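Local atomic coordinates of molybdenum ABC transporter, periplasmic molybdenum-binding protein (Vibrio cholerae, PDB entry 4RXL), a protein that binds tungstate, and probably molybdate, as the periplasmic solute-binding component of what is probably a ModABC-type transporter. Residues I57-N65 with D122-A130. Residues are numbered along the deposited sequence; the frame is centred on the assembly and turned at random.
Sequences ISANEEWAN and DAVPAGMYA. With WO4 (tungstate(VI)ion), chain B.
The ring of Pro125 is the bump of this interface, and Ala59, Asn60 and Trp63 form the hollow that receives it. Pro125 CB rests on Ala59 CB at 3.7 Å, while its CG pushes against the Asn60 amide, 3.6 Å from ND2, and reaches the edge of the Trp63 indole near CD1. That amide is held in turn by the helix start: Asn60 is the N-cap of helix 61-69, and its OD1 accepts from Trp63 N, with CG set between the backbone N and carbonyl carbon (chi1 69°). Met128 SD lies 3.7 Å from Asn60 ND2 and makes an oblique Met-aromatic contact with the indole. The two helix starts belong to the facing lobes of a periplasmic binding protein closed around tungstate, and the anion sits beside the proline: Ala126 N donates to WO4 O2 (2.6 Å), and Ala59 CB and Pro125 CB line the same pocket, where Ser13, Ser40, Tyr171 and Val153 also hydrogen-bond the anion. Two hydrogen bonds latch the lobes on either side of the Pro125 bump. Trp63 NE1 reaches Ala123 O at 2.8 Å, bent to 145° at the hydrogen, with the acceptor 23° out of the indole plane. Tyr129 OH donates to a lone pair of Ala59 O at 2.6 Å, in the carbonyl plane, and also accepts from a water that bridges to Glu61 N.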
loop_
_atom_site.group_PDB
_atom_site.type_symbol
_atom_site.label_atom_id
_atom_site.label_comp_id
_atom_site.label_asym_id
_atom_site.label_seq_id
_atom_site.Cartn_x
_atom_site.Cartn_y
_atom_site.Cartn_z
ATOM N N ILE A 57 6.263 -6.023 6.358
ATOM C CA ILE A 57 5.419 -4.837 6.490
ATOM C C ILE A 57 4.251 -5.007 5.539
ATOM O O ILE A 57 4.420 -5.069 4.326
ATOM C CB ILE A 57 6.188 -3.540 6.139
ATOM C CG1 ILE A 57 7.363 -3.357 7.119
ATOM C CG2 ILE A 57 5.267 -2.313 6.115
ATOM C CD1 ILE A 57 8.307 -2.229 6.722
ATOM N N SER A 58 3.057 -5.067 6.086
ATOM C CA SER A 58 1.827 -5.188 5.289
ATOM C C SER A 58 1.113 -3.859 5.148
ATOM O O SER A 58 1.242 -2.991 6.001
ATOM C CB SER A 58 0.922 -6.168 6.015
ATOM O OG SER A 58 -0.281 -6.380 5.309
ATOM N N ALA A 59 0.322 -3.695 4.082
ATOM C CA ALA A 59 -0.516 -2.516 3.906
ATOM C C ALA A 59 -1.909 -2.668 4.516
ATOM O O ALA A 59 -2.752 -1.757 4.389
ATOM C CB ALA A 59 -0.585 -2.145 2.451
ATOM N N ASN A 60 -2.156 -3.811 5.167
ATOM C CA ASN A 60 -3.298 -3.936 6.081
ATOM C C ASN A 60 -3.000 -4.796 7.305
ATOM O O ASN A 60 -1.995 -5.490 7.338
ATOM C CB ASN A 60 -4.558 -4.411 5.344
ATOM C CG ASN A 60 -4.491 -5.842 4.871
ATOM O OD1 ASN A 60 -3.606 -6.612 5.242
ATOM N ND2 ASN A 60 -5.467 -6.208 4.013
ATOM N N GLU A 61 -3.862 -4.751 8.310
ATOM C CA GLU A 61 -3.635 -5.536 9.518
ATOM C C GLU A 61 -3.839 -7.019 9.254
ATOM O O GLU A 61 -3.146 -7.866 9.820
ATOM C CB GLU A 61 -4.534 -5.016 10.652
ATOM C CG GLU A 61 -4.065 -3.626 11.120
ATOM C CD GLU A 61 -5.048 -2.875 12.003
ATOM O OE1 GLU A 61 -6.263 -2.899 11.713
ATOM O OE2 GLU A 61 -4.594 -2.222 12.970
ATOM N N GLU A 62 -4.757 -7.321 8.345
ATOM C CA GLU A 62 -5.197 -8.682 8.082
ATOM C C GLU A 62 -4.040 -9.572 7.643
ATOM O O GLU A 62 -3.887 -10.672 8.174
ATOM C CB GLU A 62 -6.329 -8.677 7.039
ATOM C CG GLU A 62 -7.685 -8.199 7.592
ATOM C CD GLU A 62 -7.754 -6.723 8.038
ATOM O OE1 GLU A 62 -7.074 -5.849 7.416
ATOM O OE2 GLU A 62 -8.522 -6.435 9.005
ATOM N N TRP A 63 -3.218 -9.129 6.701
ATOM C CA TRP A 63 -2.169 -10.024 6.217
ATOM C C TRP A 63 -1.081 -10.281 7.244
ATOM O O TRP A 63 -0.447 -11.330 7.188
ATOM C CB TRP A 63 -1.577 -9.581 4.882
ATOM C CG TRP A 63 -2.571 -9.894 3.780
ATOM C CD1 TRP A 63 -3.291 -9.003 3.021
ATOM C CD2 TRP A 63 -2.969 -11.194 3.362
ATOM N NE1 TRP A 63 -4.115 -9.679 2.141
ATOM C CE2 TRP A 63 -3.937 -11.028 2.339
ATOM C CE3 TRP A 63 -2.598 -12.487 3.744
ATOM C CZ2 TRP A 63 -4.514 -12.094 1.703
ATOM C CZ3 TRP A 63 -3.186 -13.544 3.123
ATOM C CH2 TRP A 63 -4.136 -13.344 2.100
ATOM N N ALA A 64 -0.874 -9.360 8.193
ATOM C CA ALA A 64 0.097 -9.624 9.245
ATOM C C ALA A 64 -0.521 -10.573 10.255
ATOM O O ALA A 64 0.141 -11.493 10.741
ATOM C CB ALA A 64 0.554 -8.332 9.899
ATOM N N ASN A 65 -1.807 -10.386 10.550
ATOM C CA ASN A 65 -2.506 -11.292 11.460
ATOM C C ASN A 65 -2.678 -12.725 10.896
ATOM O O ASN A 65 -2.717 -13.698 11.647
ATOM C CB ASN A 65 -3.858 -10.715 11.866
ATOM C CG ASN A 65 -4.511 -11.496 12.986
ATOM O OD1 ASN A 65 -4.005 -11.561 14.109
ATOM N ND2 ASN A 65 -5.638 -12.108 12.677
ATOM N N ASP A 122 -9.666 -8.670 -4.238
ATOM C CA ASP A 122 -10.005 -9.689 -3.275
ATOM C C ASP A 122 -8.920 -9.876 -2.243
ATOM O O ASP A 122 -9.226 -10.259 -1.120
ATOM C CB ASP A 122 -10.317 -11.019 -3.969
ATOM C CG ASP A 122 -11.576 -10.939 -4.833
ATOM O OD1 ASP A 122 -12.616 -10.458 -4.322
ATOM O OD2 ASP A 122 -11.523 -11.347 -6.015
ATOM N N ALA A 123 -7.665 -9.588 -2.590
ATOM C CA ALA A 123 -6.555 -9.890 -1.676
ATOM C C ALA A 123 -5.524 -8.784 -1.446
ATOM O O ALA A 123 -4.944 -8.723 -0.370
ATOM C CB ALA A 123 -5.846 -11.151 -2.127
ATOM N N VAL A 124 -5.258 -7.930 -2.430
ATOM C CA VAL A 124 -4.247 -6.887 -2.239
ATOM C C VAL A 124 -4.849 -5.738 -1.451
ATOM O O VAL A 124 -5.905 -5.241 -1.863
ATOM C CB VAL A 124 -3.664 -6.357 -3.571
ATOM C CG1 VAL A 124 -2.647 -5.268 -3.284
ATOM C CG2 VAL A 124 -3.047 -7.508 -4.337
ATOM N N PRO A 125 -4.181 -5.267 -0.370
ATOM C CA PRO A 125 -4.830 -4.239 0.451
ATOM C C PRO A 125 -5.379 -3.051 -0.328
ATOM O O PRO A 125 -6.527 -2.678 -0.125
ATOM C CB PRO A 125 -3.742 -3.836 1.448
ATOM C CG PRO A 125 -3.013 -5.139 1.648
ATOM C CD PRO A 125 -2.950 -5.766 0.259
ATOM N N ALA A 126 -4.613 -2.514 -1.274
ATOM C CA ALA A 126 -5.105 -1.350 -2.007
ATOM C C ALA A 126 -6.361 -1.672 -2.812
ATOM O O ALA A 126 -7.212 -0.799 -3.015
ATOM C CB ALA A 126 -4.035 -0.832 -2.950
ATOM N N GLY A 127 -6.444 -2.891 -3.348
ATOM C CA GLY A 127 -7.676 -3.344 -4.023
ATOM C C GLY A 127 -8.850 -3.532 -3.064
ATOM O O GLY A 127 -9.987 -3.201 -3.410
ATOM N N MET A 128 -8.599 -4.137 -1.904
ATOM C CA MET A 128 -9.638 -4.328 -0.889
ATOM C C MET A 128 -10.193 -2.983 -0.406
ATOM O O MET A 128 -11.431 -2.816 -0.303
ATOM C CB MET A 128 -9.120 -5.118 0.305
ATOM C CG MET A 128 -8.683 -6.553 -0.005
ATOM S SD MET A 128 -7.760 -7.444 1.318
ATOM C CE MET A 128 -8.945 -7.425 2.649
ATOM N N TYR A 129 -9.298 -2.022 -0.147
ATOM C CA TYR A 129 -9.750 -0.686 0.271
ATOM C C TYR A 129 -10.506 0.001 -0.864
ATOM O O TYR A 129 -11.506 0.643 -0.615
ATOM C CB TYR A 129 -8.572 0.203 0.670
ATOM C CG TYR A 129 -7.734 -0.243 1.853
ATOM C CD1 TYR A 129 -8.274 -0.422 3.131
ATOM C CD2 TYR A 129 -6.363 -0.388 1.705
ATOM C CE1 TYR A 129 -7.464 -0.771 4.214
ATOM C CE2 TYR A 129 -5.550 -0.746 2.777
ATOM C CZ TYR A 129 -6.107 -0.963 4.020
ATOM O OH TYR A 129 -5.259 -1.302 5.070
ATOM N N ALA A 130 -10.031 -0.127 -2.088
ATOM C CA ALA A 130 -10.773 0.381 -3.257
ATOM C C ALA A 130 -12.182 -0.168 -3.373
ATOM O O ALA A 130 -13.164 0.587 -3.567
ATOM C CB ALA A 130 -10.000 0.117 -4.528
HETATM W W WO4 B . -0.089 -2.909 -1.484
HETATM O O1 WO4 B . 0.267 -3.214 -3.441
HETATM O O2 WO4 B . -1.997 -2.332 -1.026
HETATM O O3 WO4 B . 0.319 -4.643 -0.456
HETATM O O4 WO4 B . 1.138 -1.401 -0.787
HETATM O O HOH W 1 -5.796 -2.181 7.667
#